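Local atomic coordinates of glycoside Hydrolase (Bacteroides plebeius, PDB entry 5T3B), a protein that probably hydrolyses glycosidic bonds in a polysaccharide, as a family 50 glycoside hydrolase from a subfamily enriched in human gut Bacteroidetes. Residues 364-369 against 405-410; 389-394 against 446-451. All blocks are in the same frame, centred on the assembly; numbering follows the deposited sequence. Where two conformers were deposited one is given.

Contact 1 (364-369 against 405-410); sequences SKWSPE and AGFVVR. With EDO (1,2-ethanediol), chain G; EDO (1,2-ethanediol), chain P; EDO (1,2-ethanediol), chain E.
A single water joins Ala405 to Ser364: it donates to Ala405 O at 2.8 Å and accepts from Ser364 N at 2.9 Å. The same oxygen lies 3.9 Å above the plane of the Phe407 ring, over its centre, so the bridge spans one face of the aromatic group. No direct hydrogen bond crosses between 364-369 and 405-410, and the rest is van der Waals contact of the Phe407, Trp366 and Val409 side chains and of the 364-366 backbone. Phe407 has the largest buried area in the contact; its CZ comes within 3.5 Å of Ser364 C, while the backbone N of Trp366 meets the ring edge near its plane, 3.8 Å from CE2. These segments are the loop between strand 358-361 and helix 370-379, and the short strand 407-409, which pairs with strands 385-394 and 39-48. Trp366 turns its CG opposite its own nitrogen (chi1 -175°), which carries the indole back toward the strand although its CB does not head there. The benzo edge then meets Phe407 CD2 in plane at CE3 (3.9 Å), and CH2 reaches Val409 CG1 at 4.1 Å. Tyr47 of strand 39-48 stacks with both Trp366 and Phe407, His421 also stacks with the indole, and Trp366 NE1 is hydrogen-bonded to Thr60 OG1.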
ATOM      1  N   SER A 364       3.822 -12.517   1.929  1.00  8.36           N
ATOM      2  CA  SER A 364       3.906 -13.873   2.471  1.00  9.94           C
ATOM      3  C   SER A 364       2.730 -14.732   2.197  1.00  8.55           C
ATOM      4  O   SER A 364       2.621 -15.843   2.771  1.00 10.62           O
ATOM      5  CB  SER A 364       4.290 -13.881   3.944  1.00 13.69           C
ATOM      6  OG  SER A 364       5.535 -13.156   4.118  1.00 18.08           O
ATOM      7  N   LYS A 365       1.836 -14.266   1.310  0.50  9.29           N
ATOM      8  CA  LYS A 365       0.661 -15.027   0.871  0.50 10.02           C
ATOM      9  C   LYS A 365       0.610 -15.083  -0.627  0.50  9.74           C
ATOM     10  O   LYS A 365       0.857 -14.088  -1.331  0.50  9.36           O
ATOM     11  CB  LYS A 365      -0.638 -14.429   1.402  0.50 11.37           C
ATOM     12  CG  LYS A 365      -0.805 -14.518   2.909  0.50 11.67           C
ATOM     13  CD  LYS A 365      -0.975 -15.913   3.498  0.50 14.91           C
ATOM     14  CE  LYS A 365      -0.820 -15.846   5.015  0.50 19.51           C
ATOM     15  NZ  LYS A 365       0.571 -15.494   5.430  0.50 25.12           N
ATOM     16  N   TRP A 366       0.325 -16.259  -1.153  1.00  9.58           N
ATOM     17  CA  TRP A 366       0.150 -16.376  -2.581  1.00  9.70           C
ATOM     18  C   TRP A 366      -1.147 -15.689  -3.014  1.00  9.16           C
ATOM     19  O   TRP A 366      -1.219 -15.069  -4.089  1.00 10.46           O
ATOM     20  CB  TRP A 366       0.213 -17.864  -3.015  1.00  8.88           C
ATOM     21  CG  TRP A 366       0.159 -18.027  -4.494  1.00 10.51           C
ATOM     22  CD1 TRP A 366      -0.840 -18.596  -5.241  1.00  9.98           C
ATOM     23  CD2 TRP A 366       1.174 -17.614  -5.421  1.00 10.20           C
ATOM     24  NE1 TRP A 366      -0.499 -18.582  -6.562  1.00 10.81           N
ATOM     25  CE2 TRP A 366       0.723 -17.952  -6.702  1.00 10.56           C
ATOM     26  CE3 TRP A 366       2.413 -17.008  -5.273  1.00 11.43           C
ATOM     27  CZ2 TRP A 366       1.499 -17.715  -7.840  1.00 12.11           C
ATOM     28  CZ3 TRP A 366       3.139 -16.736  -6.390  1.00 12.03           C
ATOM     29  CH2 TRP A 366       2.691 -17.105  -7.653  1.00 11.20           C
ATOM     30  N   SER A 367      -2.214 -15.902  -2.228  1.00  9.82           N
ATOM     31  CA  SER A 367      -3.533 -15.383  -2.554  1.00  9.78           C
ATOM     32  C   SER A 367      -3.978 -14.394  -1.469  1.00 10.29           C
ATOM     33  O   SER A 367      -3.849 -14.671  -0.267  1.00 10.95           O
ATOM     34  CB  SER A 367      -4.531 -16.515  -2.619  1.00 11.64           C
ATOM     35  OG  SER A 367      -4.133 -17.535  -3.494  1.00 13.52           O
ATOM     36  N   PRO A 368      -4.566 -13.254  -1.868  1.00  9.36           N
ATOM     37  CA  PRO A 368      -5.256 -12.436  -0.876  1.00  9.43           C
ATOM     38  C   PRO A 368      -6.275 -13.245  -0.090  1.00 10.13           C
ATOM     39  O   PRO A 368      -6.932 -14.098  -0.679  1.00 11.38           O
ATOM     40  CB  PRO A 368      -5.910 -11.377  -1.744  1.00 11.60           C
ATOM     41  CG  PRO A 368      -5.081 -11.313  -2.933  1.00 11.86           C
ATOM     42  CD  PRO A 368      -4.686 -12.692  -3.209  1.00 10.35           C
ATOM     43  N   GLU A 369      -6.354 -13.029   1.222  1.00  9.68           N
ATOM     44  CA  GLU A 369      -7.168 -13.898   2.065  1.00 10.49           C
ATOM     45  C   GLU A 369      -8.543 -13.259   2.235  1.00  9.68           C
ATOM     46  O   GLU A 369      -8.687 -12.320   2.993  1.00 10.12           O
ATOM     47  CB  GLU A 369      -6.461 -14.046   3.401  1.00  9.85           C
ATOM     48  CG  GLU A 369      -5.112 -14.738   3.301  1.00 10.27           C
ATOM     49  CD  GLU A 369      -4.218 -14.422   4.458  1.00 10.99           C
ATOM     50  OE1 GLU A 369      -3.738 -13.252   4.549  1.00 11.59           O
ATOM     51  OE2 GLU A 369      -4.032 -15.321   5.289  1.00 13.11           O
ATOM     52  N   ALA A 405      10.649  -9.635   0.860  1.00 11.42           N
ATOM     53  CA  ALA A 405       9.715 -10.684   1.121  1.00 12.48           C
ATOM     54  C   ALA A 405       8.941 -11.209  -0.082  1.00 11.92           C
ATOM     55  O   ALA A 405       8.271 -12.207   0.012  1.00 13.78           O
ATOM     56  CB  ALA A 405       8.737 -10.236   2.201  1.00 14.50           C
ATOM     57  N   GLY A 406       9.037 -10.553  -1.232  1.00  9.71           N
ATOM     58  CA  GLY A 406       8.325 -11.035  -2.373  1.00  9.73           C
ATOM     59  C   GLY A 406       8.786 -12.418  -2.797  1.00  8.81           C
ATOM     60  O   GLY A 406      10.002 -12.691  -2.773  1.00 11.72           O
ATOM     61  N   PHE A 407       7.858 -13.279  -3.170  1.00  8.38           N
ATOM     62  CA  PHE A 407       8.246 -14.610  -3.574  1.00  8.37           C
ATOM     63  C   PHE A 407       9.016 -14.624  -4.899  1.00  8.30           C
ATOM     64  O   PHE A 407       8.837 -13.715  -5.720  1.00  9.88           O
ATOM     65  CB  PHE A 407       7.037 -15.516  -3.677  1.00  9.80           C
ATOM     66  CG  PHE A 407       6.237 -15.709  -2.415  1.00 10.05           C
ATOM     67  CD1 PHE A 407       6.804 -15.825  -1.182  1.00 12.00           C
ATOM     68  CD2 PHE A 407       4.892 -15.845  -2.540  1.00 13.42           C
ATOM     69  CE1 PHE A 407       6.016 -16.134  -0.053  1.00 13.92           C
ATOM     70  CE2 PHE A 407       4.101 -16.120  -1.474  1.00 14.95           C
ATOM     71  CZ  PHE A 407       4.661 -16.315  -0.251  1.00 13.22           C
ATOM     72  N   VAL A 408       9.805 -15.663  -5.080  1.00  7.72           N
ATOM     73  CA  VAL A 408      10.500 -15.889  -6.344  1.00  7.86           C
ATOM     74  C   VAL A 408       9.693 -16.831  -7.244  1.00  8.08           C
ATOM     75  O   VAL A 408       9.247 -17.884  -6.791  1.00  9.71           O
ATOM     76  CB  VAL A 408      11.868 -16.530  -6.098  1.00  8.93           C
ATOM     77  CG1 VAL A 408      12.622 -16.765  -7.415  1.00 10.09           C
ATOM     78  CG2 VAL A 408      12.697 -15.676  -5.150  1.00 10.74           C
ATOM     79  N   VAL A 409       9.510 -16.429  -8.496  1.00  8.08           N
ATOM     80  CA  VAL A 409       8.873 -17.224  -9.514  1.00  8.87           C
ATOM     81  C   VAL A 409       9.903 -17.464 -10.622  1.00  8.54           C
ATOM     82  O   VAL A 409      10.999 -16.907 -10.585  1.00  9.32           O
ATOM     83  CB  VAL A 409       7.571 -16.610 -10.040  1.00  8.54           C
ATOM     84  CG1 VAL A 409       6.512 -16.535  -8.941  1.00  9.08           C
ATOM     85  CG2 VAL A 409       7.789 -15.252 -10.646  1.00  9.22           C
ATOM     86  N   ARG A 410       9.556 -18.308 -11.580  1.00  9.18           N
ATOM     87  CA  ARG A 410      10.614 -18.724 -12.510  1.00  9.43           C
ATOM     88  C   ARG A 410      11.082 -17.636 -13.473  1.00  9.60           C
ATOM     89  O   ARG A 410      12.252 -17.603 -13.865  1.00 10.94           O
ATOM     90  CB  ARG A 410      10.191 -19.951 -13.305  1.00 10.79           C
ATOM     91  CG  ARG A 410      10.012 -21.213 -12.491  1.00 11.68           C
ATOM     92  CD  ARG A 410      11.289 -21.714 -11.914  1.00 12.84           C
ATOM     93  NE  ARG A 410      11.080 -23.039 -11.300  1.00 12.55           N
ATOM     94  CZ  ARG A 410      11.999 -23.662 -10.613  1.00 13.40           C
ATOM     95  NH1 ARG A 410      13.202 -23.138 -10.431  1.00 16.07           N
ATOM     96  NH2 ARG A 410      11.707 -24.847 -10.111  1.00 16.19           N
TER
HETATM   97  C1  EDO G 505      10.086  -5.359   0.371  1.00 20.71           C
HETATM   98  O1  EDO G 505      10.992  -5.929  -0.411  1.00 17.10           O
HETATM   99  C2  EDO G 505       9.424  -6.445   1.165  1.00 21.65           C
HETATM  100  O2  EDO G 505      10.293  -7.166   2.088  1.00 18.64           O
HETATM  101  C1  EDO P 514      -6.666 -20.506  -4.454  1.00 35.79           C
HETATM  102  O1  EDO P 514      -6.514 -19.314  -3.655  1.00 48.68           O
HETATM  103  C2  EDO P 514      -5.579 -20.532  -5.497  1.00 34.82           C
HETATM  104  O2  EDO P 514      -5.954 -20.298  -6.913  1.00 24.40           O
HETATM  105  C1  EDO E 503       2.392 -12.848   8.519  1.00 24.93           C
HETATM  106  O1  EDO E 503       1.935 -13.800   7.526  1.00 23.87           O
HETATM  107  C2  EDO E 503       3.761 -12.263   8.114  1.00 24.45           C
HETATM  108  O2  EDO E 503       3.427 -11.309   7.054  1.00 24.94           O
HETATM  109  O   HOH W   1       5.505 -12.118  -0.374  1.00 11.48           O

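Contact 2 (389-394 against 446-451); sequences EFYTKG and CNKGML. With EDO (1,2-ethanediol), chain G.
Asn447, Lys448 and Tyr391 have the most surface buried here, and Asn447 makes the closest backbone approach, its CA lying 4.9 Å from that of Lys393. Its carbonyl oxygen receives a CA-H...O contact from Lys393, with Asn447 O 3.3 Å from Lys393 CA and an angle of 143° at the hydrogen. Asn447 is the centre of an inverse gamma turn, closed by a weak bond from Lys448 N to Cys446 O. The turn lies against the end of strand 385-394, where strand 407-409 pairs with it; further back the strand is flanked by 358-361 and 432-437, both parallel, an order consistent with the (beta/alpha)8 barrel of this family.

Lys448 runs as an extended chain past the Tyr391 ring. Its CG is 3.8 Å from Tyr391 CE2, in an oblique approach. With CG between its backbone nitrogen and carbonyl carbon (chi1 65°), Tyr391 brings its CE2 and CZ against Lys448 CG. At the far end, Tyr391 OH is hydrogen-bonded to O1 of a 1,2-ethanediol at 2.7 Å, that oxygen lying near the ring plane. The aliphatic part of Lys393 packs on Cys446, with CE 3.7 Å from SG.

Two lysine ends come near each other, NZ of Lys393 lying 6.8 Å from NZ of Lys448. Each has its own partners: Lys448 NZ forms a salt bridge with Asp443 and bonds Ser403 OG, whereas Lys393 NZ bonds the carbonyl oxygens of Asn401, Ser403 and Gly404. The methylenes thus supply the apolar packing while the ammonium groups are satisfied beyond the two segments, an arrangement that would be expected to offset their mutual repulsion.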
ATOM      1  N   GLU A 389       2.016  -2.408  -1.015  1.00  8.00           N
ATOM      2  CA  GLU A 389       3.158  -3.111  -1.583  1.00  7.02           C
ATOM      3  C   GLU A 389       2.775  -4.567  -1.817  1.00  7.08           C
ATOM      4  O   GLU A 389       2.160  -5.183  -0.954  1.00  7.74           O
ATOM      5  CB  GLU A 389       4.383  -3.167  -0.644  1.00  7.69           C
ATOM      6  CG  GLU A 389       4.984  -1.854  -0.228  1.00  8.66           C
ATOM      7  CD  GLU A 389       6.163  -1.935   0.665  1.00  8.25           C
ATOM      8  OE1 GLU A 389       6.785  -2.999   0.834  1.00 10.50           O
ATOM      9  OE2 GLU A 389       6.524  -0.840   1.224  1.00  9.53           O
ATOM     10  N   PHE A 390       3.224  -5.100  -2.959  1.00  7.33           N
ATOM     11  CA  PHE A 390       3.190  -6.508  -3.273  1.00  7.58           C
ATOM     12  C   PHE A 390       4.082  -6.666  -4.527  1.00  7.72           C
ATOM     13  O   PHE A 390       4.233  -5.716  -5.288  1.00  7.72           O
ATOM     14  CB  PHE A 390       1.797  -7.051  -3.497  1.00  7.80           C
ATOM     15  CG  PHE A 390       1.167  -6.641  -4.795  1.00  8.24           C
ATOM     16  CD1 PHE A 390       0.733  -5.317  -4.972  1.00  8.90           C
ATOM     17  CD2 PHE A 390       0.955  -7.537  -5.822  1.00  9.08           C
ATOM     18  CE1 PHE A 390       0.189  -4.915  -6.184  1.00  8.70           C
ATOM     19  CE2 PHE A 390       0.386  -7.128  -7.017  1.00 10.04           C
ATOM     20  CZ  PHE A 390      -0.001  -5.818  -7.222  1.00  9.14           C
ATOM     21  N   TYR A 391       4.673  -7.864  -4.693  1.00  7.64           N
ATOM     22  CA  TYR A 391       5.434  -8.212  -5.892  1.00  6.74           C
ATOM     23  C   TYR A 391       5.885  -9.647  -5.804  1.00  7.50           C
ATOM     24  O   TYR A 391       5.826 -10.267  -4.747  1.00  7.87           O
ATOM     25  CB  TYR A 391       6.694  -7.316  -6.073  1.00  7.18           C
ATOM     26  CG  TYR A 391       7.749  -7.445  -5.044  1.00  8.05           C
ATOM     27  CD1 TYR A 391       7.663  -6.861  -3.774  1.00  8.16           C
ATOM     28  CD2 TYR A 391       8.913  -8.169  -5.283  1.00  7.58           C
ATOM     29  CE1 TYR A 391       8.644  -7.010  -2.841  1.00  7.86           C
ATOM     30  CE2 TYR A 391       9.859  -8.319  -4.331  1.00  8.39           C
ATOM     31  CZ  TYR A 391       9.733  -7.773  -3.095  1.00  8.88           C
ATOM     32  OH  TYR A 391      10.717  -7.960  -2.110  1.00 10.74           O
ATOM     33  N   THR A 392       6.413 -10.125  -6.934  1.00  7.54           N
ATOM     34  CA  THR A 392       7.280 -11.290  -7.023  1.00  7.29           C
ATOM     35  C   THR A 392       8.543 -10.935  -7.742  1.00  7.47           C
ATOM     36  O   THR A 392       8.608  -9.907  -8.435  1.00  8.65           O
ATOM     37  CB  THR A 392       6.596 -12.475  -7.721  1.00  8.20           C
ATOM     38  OG1 THR A 392       6.265 -12.126  -9.061  1.00  9.18           O
ATOM     39  CG2 THR A 392       5.365 -12.927  -6.955  1.00  8.85           C
ATOM     40  N   LYS A 393       9.546 -11.823  -7.581  1.00  7.69           N
ATOM     41  CA  LYS A 393      10.871 -11.670  -8.209  1.00  7.84           C
ATOM     42  C   LYS A 393      11.016 -12.788  -9.233  1.00  7.82           C
ATOM     43  O   LYS A 393      10.591 -13.919  -9.007  1.00 10.04           O
ATOM     44  CB  LYS A 393      11.949 -11.941  -7.150  1.00  8.28           C
ATOM     45  CG  LYS A 393      11.904 -11.070  -5.928  1.00  8.47           C
ATOM     46  CD  LYS A 393      12.710 -11.680  -4.757  1.00  9.80           C
ATOM     47  CE  LYS A 393      12.591 -10.928  -3.450  1.00 10.28           C
ATOM     48  NZ  LYS A 393      13.325 -11.729  -2.413  1.00 10.20           N
ATOM     49  N   GLY A 394      11.731 -12.518 -10.313  1.00  8.06           N
ATOM     50  CA  GLY A 394      12.002 -13.523 -11.359  1.00  8.01           C
ATOM     51  C   GLY A 394      13.379 -14.148 -11.261  1.00  8.48           C
ATOM     52  O   GLY A 394      14.403 -13.456 -11.274  1.00  9.71           O
ATOM     53  N   CYS A 446      18.484  -7.381  -7.006  1.00  8.85           N
ATOM     54  CA  CYS A 446      17.210  -8.053  -6.696  1.00  8.68           C
ATOM     55  C   CYS A 446      16.121  -7.604  -7.665  1.00  7.93           C
ATOM     56  O   CYS A 446      15.930  -6.387  -7.820  1.00  8.28           O
ATOM     57  CB  CYS A 446      16.799  -7.823  -5.246  1.00  9.89           C
ATOM     58  SG  CYS A 446      15.382  -8.847  -4.778  1.00 10.93           S
ATOM     59  N   ASN A 447      15.365  -8.534  -8.180  1.00  7.57           N
ATOM     60  CA  ASN A 447      14.315  -8.290  -9.146  1.00  7.87           C
ATOM     61  C   ASN A 447      12.998  -7.848  -8.472  1.00  7.62           C
ATOM     62  O   ASN A 447      12.026  -8.587  -8.538  1.00  8.54           O
ATOM     63  CB  ASN A 447      14.136  -9.462 -10.079  1.00  8.05           C
ATOM     64  CG  ASN A 447      13.136  -9.193 -11.174  1.00  7.75           C
ATOM     65  OD1 ASN A 447      13.010  -8.020 -11.707  1.00 10.92           O
ATOM     66  ND2 ASN A 447      12.456 -10.197 -11.584  1.00  5.66           N
ATOM     67  N   LYS A 448      13.035  -6.658  -7.894  1.00  8.07           N
ATOM     68  CA  LYS A 448      11.836  -6.037  -7.315  1.00  8.29           C
ATOM     69  C   LYS A 448      11.130  -5.128  -8.280  1.00  8.89           C
ATOM     70  O   LYS A 448      10.043  -4.678  -8.008  1.00 11.68           O
ATOM     71  CB  LYS A 448      12.226  -5.243  -6.065  1.00 10.37           C
ATOM     72  CG  LYS A 448      12.823  -6.044  -4.928  1.00 11.19           C
ATOM     73  CD  LYS A 448      13.338  -5.169  -3.797  1.00 14.98           C
ATOM     74  CE  LYS A 448      13.957  -5.974  -2.709  1.00 15.26           C
ATOM     75  NZ  LYS A 448      14.792  -5.098  -1.774  1.00 19.75           N
ATOM     76  N   GLY A 449      11.699  -4.872  -9.445  1.00  8.33           N
ATOM     77  CA  GLY A 449      11.188  -3.795 -10.251  1.00  8.71           C
ATOM     78  C   GLY A 449      10.259  -4.165 -11.364  1.00  7.80           C
ATOM     79  O   GLY A 449      10.280  -5.287 -11.875  1.00  8.85           O
ATOM     80  N   MET A 450       9.462  -3.182 -11.780  0.50  7.43           N
ATOM     81  CA  MET A 450       8.781  -3.243 -13.066  0.50  8.17           C
ATOM     82  C   MET A 450       9.773  -2.937 -14.220  0.50  8.04           C
ATOM     83  O   MET A 450       9.575  -3.420 -15.343  0.50  8.99           O
ATOM     84  CB  MET A 450       7.614  -2.254 -13.106  0.50  9.03           C
ATOM     85  CG  MET A 450       6.670  -2.424 -14.264  0.50  9.96           C
ATOM     86  SD  MET A 450       5.236  -1.362 -14.333  0.50 10.65           S
ATOM     87  CE  MET A 450       5.972   0.254 -14.472  0.50  7.28           C
ATOM     88  N   LEU A 451      10.831  -2.175 -13.903  1.00  7.87           N
ATOM     89  CA  LEU A 451      11.938  -1.862 -14.799  1.00  7.89           C
ATOM     90  C   LEU A 451      13.209  -2.444 -14.156  1.00  8.47           C
ATOM     91  O   LEU A 451      13.349  -2.497 -12.930  1.00  8.70           O
ATOM     92  CB  LEU A 451      12.131  -0.379 -15.006  1.00  8.85           C
ATOM     93  CG  LEU A 451      11.210   0.378 -15.913  1.00  9.55           C
ATOM     94  CD1 LEU A 451       9.757   0.261 -15.570  1.00 12.06           C
ATOM     95  CD2 LEU A 451      11.647   1.836 -15.982  1.00 10.54           C
TER
HETATM   96  C1  EDO G 505      10.086  -5.359   0.371  1.00 20.71           C
HETATM   97  O1  EDO G 505      10.992  -5.929  -0.411  1.00 17.10           O
HETATM   98  C2  EDO G 505       9.424  -6.445   1.165  1.00 21.65           C
HETATM   99  O2  EDO G 505      10.293  -7.166   2.088  1.00 18.64           O

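Overall arrangement
Contacts 1 and 2 have centres 11 Å apart and meet along parallel neighbouring strands. Lys393 of contact 2 sits between two residues of contact 1, with probable hydrogen bonds from its N to Phe407 O (2.7 Å) and from Val409 N to its O (2.8 Å). Strand 407-409 packs on the 364-369 loop while its backbone pairs with strand 385-394, whose end the 446-451 loop packs against. The ethanediol at Tyr391 also links the two contacts, accepting a bond at its O2 from Ala405 N (2.8 Å). That molecule probably came from the crystallisation liquor, so it marks a small-molecule binding spot without establishing a substrate site.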